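Local coordinates for protein Udp-n-acetylglucosamine pyrophosphorylase (Trypanosoma brucei, PDB 4BQH) that probably catalyses the transfer of uridylyl from UTP to N-acetylglucosamine 1-phosphate, giving UDP-N-acetylglucosamine and diphosphate, at residues H206-S211 with F242-A247; A247-K252 with E262-H267. All blocks are in the same frame, centred on the assembly; numbering follows the deposited sequence.

Contact 1 (H206-S211 with F242-A247). With 9VU ((3S)-3-[2-(1,3-benzodioxol-5-yl)-2-oxidanylidene-ethyl]-4-bromanyl-5-methyl-3-oxidanyl-1H-indol-2-one), chain C; SO4 (sulfate ion), chain D.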
ATOM      1  N   HIS A 206       7.865   4.649 -11.940  1.00 12.00           N
ATOM      2  CA  HIS A 206       7.671   6.085 -11.778  1.00 12.07           C
ATOM      3  C   HIS A 206       7.886   6.422 -10.342  1.00 12.61           C
ATOM      4  O   HIS A 206       7.119   5.983  -9.480  1.00 12.24           O
ATOM      5  CB  HIS A 206       6.249   6.482 -12.208  1.00 12.49           C
ATOM      6  CG  HIS A 206       5.856   5.968 -13.583  1.00 13.37           C
ATOM      7  ND1 HIS A 206       5.969   6.716 -14.690  1.00 14.71           N
ATOM      8  CD2 HIS A 206       5.350   4.736 -13.997  1.00 14.57           C
ATOM      9  CE1 HIS A 206       5.560   6.008 -15.771  1.00 14.58           C
ATOM     10  NE2 HIS A 206       5.184   4.791 -15.348  1.00 13.96           N
ATOM     11  N   PHE A 207       8.928   7.188 -10.055  1.00 11.37           N
ATOM     12  CA  PHE A 207       9.191   7.619  -8.680  1.00 11.38           C
ATOM     13  C   PHE A 207       8.558   8.981  -8.449  1.00 11.15           C
ATOM     14  O   PHE A 207       8.704   9.890  -9.262  1.00 12.72           O
ATOM     15  CB  PHE A 207      10.692   7.722  -8.434  1.00 11.31           C
ATOM     16  CG  PHE A 207      11.418   6.435  -8.631  1.00 11.34           C
ATOM     17  CD1 PHE A 207      11.478   5.485  -7.615  1.00 11.62           C
ATOM     18  CD2 PHE A 207      12.038   6.171  -9.853  1.00 11.60           C
ATOM     19  CE1 PHE A 207      12.154   4.283  -7.830  1.00 11.58           C
ATOM     20  CE2 PHE A 207      12.712   4.990 -10.070  1.00 11.66           C
ATOM     21  CZ  PHE A 207      12.767   4.041  -9.051  1.00 11.86           C
ATOM     22  N   PHE A 208       7.847   9.134  -7.342  1.00 10.87           N
ATOM     23  CA  PHE A 208       7.198  10.400  -7.050  1.00 10.74           C
ATOM     24  C   PHE A 208       7.168  10.630  -5.556  1.00 10.79           C
ATOM     25  O   PHE A 208       6.707   9.775  -4.808  1.00 10.47           O
ATOM     26  CB  PHE A 208       5.793  10.500  -7.709  1.00 10.66           C
ATOM     27  CG  PHE A 208       4.739   9.590  -7.125  1.00 10.80           C
ATOM     28  CD1 PHE A 208       4.840   8.181  -7.213  1.00 10.67           C
ATOM     29  CD2 PHE A 208       3.600  10.147  -6.531  1.00 10.72           C
ATOM     30  CE1 PHE A 208       3.840   7.366  -6.680  1.00 10.45           C
ATOM     31  CE2 PHE A 208       2.584   9.339  -6.012  1.00 10.92           C
ATOM     32  CZ  PHE A 208       2.709   7.949  -6.089  1.00 10.30           C
ATOM     33  N   ALA A 209       7.653  11.791  -5.129  1.00 10.62           N
ATOM     34  CA  ALA A 209       7.765  12.065  -3.692  1.00 10.53           C
ATOM     35  C   ALA A 209       6.492  12.646  -3.128  1.00 10.46           C
ATOM     36  O   ALA A 209       5.850  13.518  -3.752  1.00 10.73           O
ATOM     37  CB  ALA A 209       8.910  13.030  -3.431  1.00 11.02           C
ATOM     38  N   GLN A 210       6.140  12.172  -1.942  1.00 10.86           N
ATOM     39  CA  GLN A 210       5.025  12.732  -1.189  1.00 11.12           C
ATOM     40  C   GLN A 210       5.522  13.943  -0.438  1.00 11.63           C
ATOM     41  O   GLN A 210       6.746  14.180  -0.334  1.00 13.19           O
ATOM     42  CB  GLN A 210       4.482  11.699  -0.186  1.00 10.85           C
ATOM     43  CG  GLN A 210       5.484  11.227   0.857  1.00 10.86           C
ATOM     44  CD  GLN A 210       4.980   9.984   1.540  1.00 11.74           C
ATOM     45  OE1 GLN A 210       4.097  10.055   2.409  1.00 11.63           O
ATOM     46  NE2 GLN A 210       5.454   8.829   1.080  1.00 11.58           N
ATOM     47  N   SER A 211       4.574  14.675   0.126  1.00 11.67           N
ATOM     48  CA  SER A 211       4.895  15.782   1.019  1.00 12.06           C
ATOM     49  C   SER A 211       4.628  15.433   2.466  1.00 11.49           C
ATOM     50  O   SER A 211       3.685  14.723   2.792  1.00 11.81           O
ATOM     51  CB  SER A 211       4.119  17.021   0.600  1.00 12.89           C
ATOM     52  OG  SER A 211       4.613  17.418  -0.682  1.00 17.27           O
ATOM     53  N   PHE A 242      -2.837  11.515  -2.795  1.00 10.60           N
ATOM     54  CA  PHE A 242      -3.580  12.360  -3.739  1.00 11.13           C
ATOM     55  C   PHE A 242      -2.793  13.587  -4.181  1.00 11.46           C
ATOM     56  O   PHE A 242      -2.685  13.869  -5.384  1.00 12.38           O
ATOM     57  CB  PHE A 242      -4.953  12.728  -3.172  1.00 11.32           C
ATOM     58  CG  PHE A 242      -5.782  11.538  -2.843  1.00 11.27           C
ATOM     59  CD1 PHE A 242      -6.302  10.724  -3.872  1.00 12.19           C
ATOM     60  CD2 PHE A 242      -6.047  11.209  -1.530  1.00 11.80           C
ATOM     61  CE1 PHE A 242      -7.053   9.611  -3.572  1.00 12.06           C
ATOM     62  CE2 PHE A 242      -6.813  10.095  -1.221  1.00 12.33           C
ATOM     63  CZ  PHE A 242      -7.318   9.297  -2.247  1.00 12.46           C
ATOM     64  N   ALA A 243      -2.219  14.289  -3.210  1.00 10.97           N
ATOM     65  CA  ALA A 243      -1.340  15.431  -3.473  1.00 11.34           C
ATOM     66  C   ALA A 243      -0.097  15.008  -4.246  1.00 11.56           C
ATOM     67  O   ALA A 243       0.340  15.707  -5.183  1.00 12.11           O
ATOM     68  CB  ALA A 243      -0.953  16.098  -2.151  1.00 12.06           C
ATOM     69  N   ALA A 244       0.460  13.857  -3.885  1.00 10.88           N
ATOM     70  CA  ALA A 244       1.661  13.382  -4.542  1.00 11.54           C
ATOM     71  C   ALA A 244       1.419  13.079  -6.030  1.00 11.65           C
ATOM     72  O   ALA A 244       2.243  13.450  -6.856  1.00 12.85           O
ATOM     73  CB  ALA A 244       2.251  12.188  -3.796  1.00 10.63           C
ATOM     74  N   LEU A 245       0.290  12.443  -6.355  1.00 11.76           N
ATOM     75  CA  LEU A 245      -0.069  12.158  -7.742  1.00 12.40           C
ATOM     76  C   LEU A 245      -0.422  13.436  -8.505  1.00 12.94           C
ATOM     77  O   LEU A 245      -0.385  13.441  -9.720  1.00 12.71           O
ATOM     78  CB  LEU A 245      -1.243  11.171  -7.800  1.00 12.45           C
ATOM     79  CG  LEU A 245      -0.902   9.726  -7.453  1.00 12.58           C
ATOM     80  CD1 LEU A 245      -2.210   8.974  -7.207  1.00 12.76           C
ATOM     81  CD2 LEU A 245      -0.075   9.024  -8.543  1.00 13.10           C
ATOM     82  N   ALA A 246      -0.716  14.523  -7.779  1.00 14.26           N
ATOM     83  CA  ALA A 246      -1.119  15.824  -8.370  1.00 15.48           C
ATOM     84  C   ALA A 246       0.023  16.748  -8.749  1.00 17.01           C
ATOM     85  O   ALA A 246      -0.171  17.695  -9.530  1.00 17.31           O
ATOM     86  CB  ALA A 246      -2.090  16.561  -7.424  1.00 15.82           C
ATOM     87  N   ALA A 247       1.209  16.488  -8.207  1.00 17.37           N
ATOM     88  CA  ALA A 247       2.375  17.350  -8.395  1.00 18.16           C
ATOM     89  C   ALA A 247       2.790  17.425  -9.869  1.00 18.68           C
ATOM     90  O   ALA A 247       2.870  16.392 -10.535  1.00 16.29           O
ATOM     91  CB  ALA A 247       3.535  16.842  -7.546  1.00 18.23           C
TER
HETATM   92  OAN 9VU C1539      -2.005  21.605   0.982  1.00 13.61           O
HETATM   93  CAH 9VU C1539      -2.267  20.936  -0.037  1.00 13.99           C
HETATM   94  NAG 9VU C1539      -1.777  21.204  -1.251  1.00 14.02           N
HETATM   95  CAC 9VU C1539      -2.289  20.307  -2.137  1.00 13.59           C
HETATM   96  CAB 9VU C1539      -2.083  20.225  -3.456  1.00 13.80           C
HETATM   97  CAA 9VU C1539      -2.705  19.260  -4.264  1.00 14.26           C
HETATM   98  CAF 9VU C1539      -3.588  18.367  -3.644  1.00 14.55           C
HETATM   99  CAJ 9VU C1539      -4.254  17.365  -4.429  1.00 14.82           C
HETATM  100  CAE 9VU C1539      -3.774  18.495  -2.249  1.00 13.97           C
HETATM  101 BRA  9VU C1539      -4.927  17.223  -1.437  1.00 15.30          BR
HETATM  102  CAD 9VU C1539      -3.137  19.445  -1.509  1.00 13.91           C
HETATM  103  CAI 9VU C1539      -3.152  19.826  -0.120  1.00 13.97           C
HETATM  104  OAL 9VU C1539      -4.445  20.326   0.233  1.00 15.78           O
HETATM  105  CAM 9VU C1539      -2.887  18.685   0.899  1.00 13.67           C
HETATM  106  CAO 9VU C1539      -1.450  18.126   0.844  1.00 13.40           C
HETATM  107  OAP 9VU C1539      -0.617  18.731   0.152  1.00 14.80           O
HETATM  108  CAQ 9VU C1539      -1.145  16.977   1.632  1.00 13.19           C
HETATM  109  CAV 9VU C1539      -2.130  16.161   2.192  1.00 12.82           C
HETATM  110  CAU 9VU C1539      -1.818  15.089   2.942  1.00 12.68           C
HETATM  111  OAY 9VU C1539      -2.656  14.193   3.542  1.00 12.32           O
HETATM  112  CAX 9VU C1539      -1.808  13.531   4.521  1.00 11.89           C
HETATM  113  OAW 9VU C1539      -0.503  13.608   3.933  1.00 11.82           O
HETATM  114  CAT 9VU C1539      -0.551  14.738   3.163  1.00 12.53           C
HETATM  115  CAS 9VU C1539       0.452  15.465   2.644  1.00 12.63           C
HETATM  116  CAR 9VU C1539       0.180  16.587   1.863  1.00 13.19           C
HETATM  117  S   SO4 D1540       6.755  10.128 -15.559  1.00 24.62           S
HETATM  118  O1  SO4 D1540       7.205   9.269 -14.445  1.00 22.65           O
HETATM  119  O2  SO4 D1540       6.622  11.542 -15.115  1.00 25.52           O
HETATM  120  O3  SO4 D1540       5.445   9.643 -16.033  1.00 22.22           O
HETATM  121  O4  SO4 D1540       7.785  10.116 -16.629  1.00 23.51           O
HETATM  122  O   HOH W   1       4.913  13.887  -6.325  1.00 15.75           O
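Behind the wall of the inhibitor pocket, Phe208 of strand 205-209 packs against Ala244 and Leu245 near the C-terminal end of helix 241-246. The CD2-CE2 side of the ring does most of the touching: CD2 lies 3.6 Å from Ala244 O, which sits at the ring edge close to its plane, while CE2 is 3.6 Å from Ala244 CB. Leu245 CD2 approaches the ring obliquely, 3.7 Å from Phe208 CE2, and borders CZ as well. With CG between the backbone N and the carbonyl carbon (chi1 69°), the Phe208 ring is carried toward the helix. Strand 205-209 pairs in parallel with strand 175-180 in the mixed sheet of this GT-A-type fold, and Leu177 and Met179 of that neighbour also touch Phe208. Past the ring, the methyl of Ala244 rests 3.8 Å from Gln210 CA, where the two backbones come nearest. The amide end of Gln210 leads away from the helix, and its NE2 bonds to Thr180 O. No direct hydrogen bond joins the segments; a water bridges them, donating to both Ala209 O and Ala244 O, at 2.8 Å from Ala244 O. The helix carries the inhibitor on another flank: Ala243 CB is 3.5 Å from the ketone oxygen OAP, and Ala246 CB meets the methyl carbon CAJ. From the strand side, Ser211 O approaches CAS of the benzodioxole at 3.3 Å.

Contact 2 (A247-K252 with E262-H267). With SO4 (sulfate ion), chain D.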
ATOM      1  N   ALA A 247       1.209  16.488  -8.207  1.00 17.37           N
ATOM      2  CA  ALA A 247       2.375  17.350  -8.395  1.00 18.16           C
ATOM      3  C   ALA A 247       2.790  17.425  -9.869  1.00 18.68           C
ATOM      4  O   ALA A 247       2.870  16.392 -10.535  1.00 16.29           O
ATOM      5  CB  ALA A 247       3.535  16.842  -7.546  1.00 18.23           C
ATOM      6  N   PRO A 248       3.033  18.648 -10.397  1.00 19.90           N
ATOM      7  CA  PRO A 248       3.524  18.742 -11.778  1.00 20.42           C
ATOM      8  C   PRO A 248       4.876  18.064 -11.963  1.00 20.07           C
ATOM      9  O   PRO A 248       5.740  18.148 -11.088  1.00 20.92           O
ATOM     10  CB  PRO A 248       3.679  20.261 -12.003  1.00 21.19           C
ATOM     11  CG  PRO A 248       2.757  20.883 -11.023  1.00 22.55           C
ATOM     12  CD  PRO A 248       2.784  19.978  -9.810  1.00 22.10           C
ATOM     13  N   ARG A 249       5.051  17.407 -13.104  1.00 18.78           N
ATOM     14  CA  ARG A 249       6.288  16.717 -13.447  1.00 20.40           C
ATOM     15  C   ARG A 249       6.702  17.049 -14.872  1.00 21.32           C
ATOM     16  O   ARG A 249       5.842  17.365 -15.702  1.00 21.94           O
ATOM     17  CB  ARG A 249       6.095  15.202 -13.335  1.00 19.17           C
ATOM     18  CG  ARG A 249       5.866  14.711 -11.919  1.00 19.40           C
ATOM     19  CD  ARG A 249       5.259  13.320 -11.947  1.00 17.93           C
ATOM     20  NE  ARG A 249       6.161  12.249 -12.406  1.00 18.12           N
ATOM     21  CZ  ARG A 249       7.046  11.623 -11.631  1.00 18.08           C
ATOM     22  NH1 ARG A 249       7.247  12.009 -10.380  1.00 17.76           N
ATOM     23  NH2 ARG A 249       7.780  10.638 -12.128  1.00 18.64           N
ATOM     24  N   ALA A 250       8.000  16.931 -15.161  1.00 21.65           N
ATOM     25  CA  ALA A 250       8.517  17.029 -16.525  1.00 23.18           C
ATOM     26  C   ALA A 250       7.745  16.106 -17.480  1.00 23.69           C
ATOM     27  O   ALA A 250       7.535  14.912 -17.185  1.00 24.01           O
ATOM     28  CB  ALA A 250      10.013  16.712 -16.547  1.00 23.30           C
ATOM     29  N   THR A 251       7.316  16.668 -18.609  1.00 24.77           N
ATOM     30  CA  THR A 251       6.395  16.014 -19.534  1.00 25.83           C
ATOM     31  C   THR A 251       6.875  16.136 -20.982  1.00 28.61           C
ATOM     32  O   THR A 251       7.260  17.225 -21.425  1.00 28.49           O
ATOM     33  CB  THR A 251       4.976  16.617 -19.410  1.00 26.65           C
ATOM     34  OG1 THR A 251       4.545  16.549 -18.039  1.00 27.67           O
ATOM     35  CG2 THR A 251       3.986  15.869 -20.278  1.00 26.66           C
ATOM     36  N   LYS A 252       6.859  15.020 -21.708  1.00 31.12           N
ATOM     37  CA  LYS A 252       7.151  15.025 -23.149  1.00 33.60           C
ATOM     38  C   LYS A 252       5.882  14.760 -23.955  1.00 35.72           C
ATOM     39  O   LYS A 252       5.002  14.009 -23.509  1.00 36.26           O
ATOM     40  CB  LYS A 252       8.223  13.992 -23.505  1.00 36.00           C
ATOM     41  CG  LYS A 252       9.648  14.469 -23.300  1.00 38.42           C
ATOM     42  CD  LYS A 252      10.656  13.346 -23.521  1.00 39.73           C
ATOM     43  CE  LYS A 252      12.046  13.896 -23.811  1.00 41.58           C
ATOM     44  NZ  LYS A 252      12.471  14.927 -22.822  1.00 42.71           N
ATOM     45  N   GLU A 262       2.802  18.265 -16.515  1.00 23.38           N
ATOM     46  CA  GLU A 262       1.558  17.643 -16.053  1.00 22.09           C
ATOM     47  C   GLU A 262       1.847  16.724 -14.855  1.00 18.94           C
ATOM     48  O   GLU A 262       3.002  16.355 -14.595  1.00 17.44           O
ATOM     49  CB  GLU A 262       0.902  16.816 -17.163  1.00 25.19           C
ATOM     50  CG  GLU A 262       0.542  17.591 -18.431  1.00 28.81           C
ATOM     51  CD  GLU A 262       0.198  16.669 -19.589  1.00 35.01           C
ATOM     52  OE1 GLU A 262       0.434  15.438 -19.486  1.00 37.95           O
ATOM     53  OE2 GLU A 262      -0.310  17.177 -20.617  1.00 41.03           O
ATOM     54  N   SER A 263       0.785  16.337 -14.158  1.00 16.64           N
ATOM     55  CA  SER A 263       0.917  15.439 -13.001  1.00 14.78           C
ATOM     56  C   SER A 263       1.129  13.980 -13.395  1.00 13.51           C
ATOM     57  O   SER A 263       0.856  13.574 -14.531  1.00 12.94           O
ATOM     58  CB  SER A 263      -0.319  15.547 -12.113  1.00 15.31           C
ATOM     59  OG  SER A 263      -1.479  15.128 -12.814  1.00 14.61           O
ATOM     60  N   LEU A 264       1.623  13.178 -12.452  1.00 12.23           N
ATOM     61  CA  LEU A 264       1.676  11.740 -12.673  1.00 12.04           C
ATOM     62  C   LEU A 264       0.267  11.194 -12.977  1.00 12.05           C
ATOM     63  O   LEU A 264       0.115  10.295 -13.813  1.00 12.19           O
ATOM     64  CB  LEU A 264       2.285  11.001 -11.465  1.00 11.45           C
ATOM     65  CG  LEU A 264       2.535   9.473 -11.607  1.00 11.33           C
ATOM     66  CD1 LEU A 264       3.269   9.086 -12.901  1.00 12.09           C
ATOM     67  CD2 LEU A 264       3.396   9.024 -10.429  1.00 11.24           C
ATOM     68  N   LEU A 265      -0.750  11.727 -12.300  1.00 12.94           N
ATOM     69  CA  LEU A 265      -2.138  11.350 -12.585  1.00 13.68           C
ATOM     70  C   LEU A 265      -2.478  11.555 -14.068  1.00 13.52           C
ATOM     71  O   LEU A 265      -2.997  10.659 -14.716  1.00 12.83           O
ATOM     72  CB  LEU A 265      -3.102  12.169 -11.717  1.00 16.11           C
ATOM     73  CG  LEU A 265      -4.580  11.875 -11.898  1.00 17.75           C
ATOM     74  CD1 LEU A 265      -4.891  10.545 -11.252  1.00 18.59           C
ATOM     75  CD2 LEU A 265      -5.389  12.980 -11.223  1.00 18.44           C
ATOM     76  N   GLN A 266      -2.172  12.742 -14.589  1.00 14.12           N
ATOM     77  CA  GLN A 266      -2.395  13.021 -16.001  1.00 14.98           C
ATOM     78  C   GLN A 266      -1.565  12.089 -16.897  1.00 14.26           C
ATOM     79  O   GLN A 266      -2.065  11.615 -17.904  1.00 14.80           O
ATOM     80  CB  GLN A 266      -2.093  14.494 -16.292  1.00 17.40           C
ATOM     81  CG  GLN A 266      -3.114  15.441 -15.644  1.00 20.21           C
ATOM     82  CD  GLN A 266      -2.720  16.913 -15.764  1.00 22.35           C
ATOM     83  OE1 GLN A 266      -1.703  17.349 -15.224  1.00 23.19           O
ATOM     84  NE2 GLN A 266      -3.547  17.689 -16.466  1.00 25.45           N
ATOM     85  N   HIS A 267      -0.313  11.816 -16.524  1.00 13.95           N
ATOM     86  CA  HIS A 267       0.547  10.872 -17.280  1.00 14.21           C
ATOM     87  C   HIS A 267      -0.089   9.502 -17.317  1.00 14.19           C
ATOM     88  O   HIS A 267      -0.099   8.840 -18.353  1.00 13.32           O
ATOM     89  CB  HIS A 267       1.924  10.779 -16.647  1.00 15.71           C
ATOM     90  CG  HIS A 267       2.772  12.022 -16.824  1.00 17.89           C
ATOM     91  ND1 HIS A 267       4.089  12.057 -16.516  1.00 19.61           N
ATOM     92  CD2 HIS A 267       2.460  13.275 -17.336  1.00 19.66           C
ATOM     93  CE1 HIS A 267       4.576  13.283 -16.776  1.00 19.97           C
ATOM     94  NE2 HIS A 267       3.585  14.024 -17.284  1.00 20.20           N
TER
HETATM   95  S   SO4 D1540       6.755  10.128 -15.559  1.00 24.62           S
HETATM   96  O1  SO4 D1540       7.205   9.269 -14.445  1.00 22.65           O
HETATM   97  O2  SO4 D1540       6.622  11.542 -15.115  1.00 25.52           O
HETATM   98  O3  SO4 D1540       5.445   9.643 -16.033  1.00 22.22           O
HETATM   99  O4  SO4 D1540       7.785  10.116 -16.629  1.00 23.51           O
HETATM  100  O   HOH W   2       2.836  13.792  -9.749  1.00 13.79           O
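Arg249 reaches across to Glu262, Leu264 and His267, with contacts along most of its side chain. CB sits 3.5 Å from Glu262 O, the carbonyl that also takes the Arg249 backbone N-H. CD lies against Leu264, 3.8 Å from its CB, the two side chains side by side and pointing the same way. A bend at chi3 (70°) then swings NE toward the sulfate. NE donates to sulfate O2 and NH2 to sulfate O1, each at 2.8 Å, so the anion lies at the guanidinium edge, in its plane; NH1 bonds instead to Phe207 O. The sulfate, probably from the crystallisation liquor, also receives His267 ND1, through a fairly straight bond to O3 (161°) and a weak one to O2. The two segments form a short, weakly bonded antiparallel sheet, 248-249 with 262-263, in which Arg249 and Glu262 are a hydrogen-bonded pair whose return bond, Glu262 N to Arg249 O, is weak. Thr251 OG1 ties its end to the following helix: it donates to Arg249 O and accepts both Glu262 N, at 2.9 Å, and His267 NE2, at 2.8 Å and within the imidazole plane. With both ring nitrogens bonded, the rotation of His267 is fixed. Ser263, the N-cap of helix 264-270, makes a capping box with Gln266: its OG accepts Gln266 N at 3.1 Å, while its N donates to a lone pair of Gln266 OE1 (170° at the hydrogen).

From the N terminus, the chain passes along strand 205-209, then runs through 30 residues that include strands 213-214, 225-227 and 230-234 before helix 241-246 folds back on strand 205-209 to close contact 1. Contact 2 begins at Ala247, which the two share, and closes a shorter loop of nine intervening residues, partly unmodelled, at 262-267. The loops therefore follow in series, neither nesting nor crossing. They are joined where Leu245 O receives Leu265 N; His206 also shares the sulfate with contact 2. The central sheet, the helix beside the inhibitor and helix 264-270 are thereby tied together.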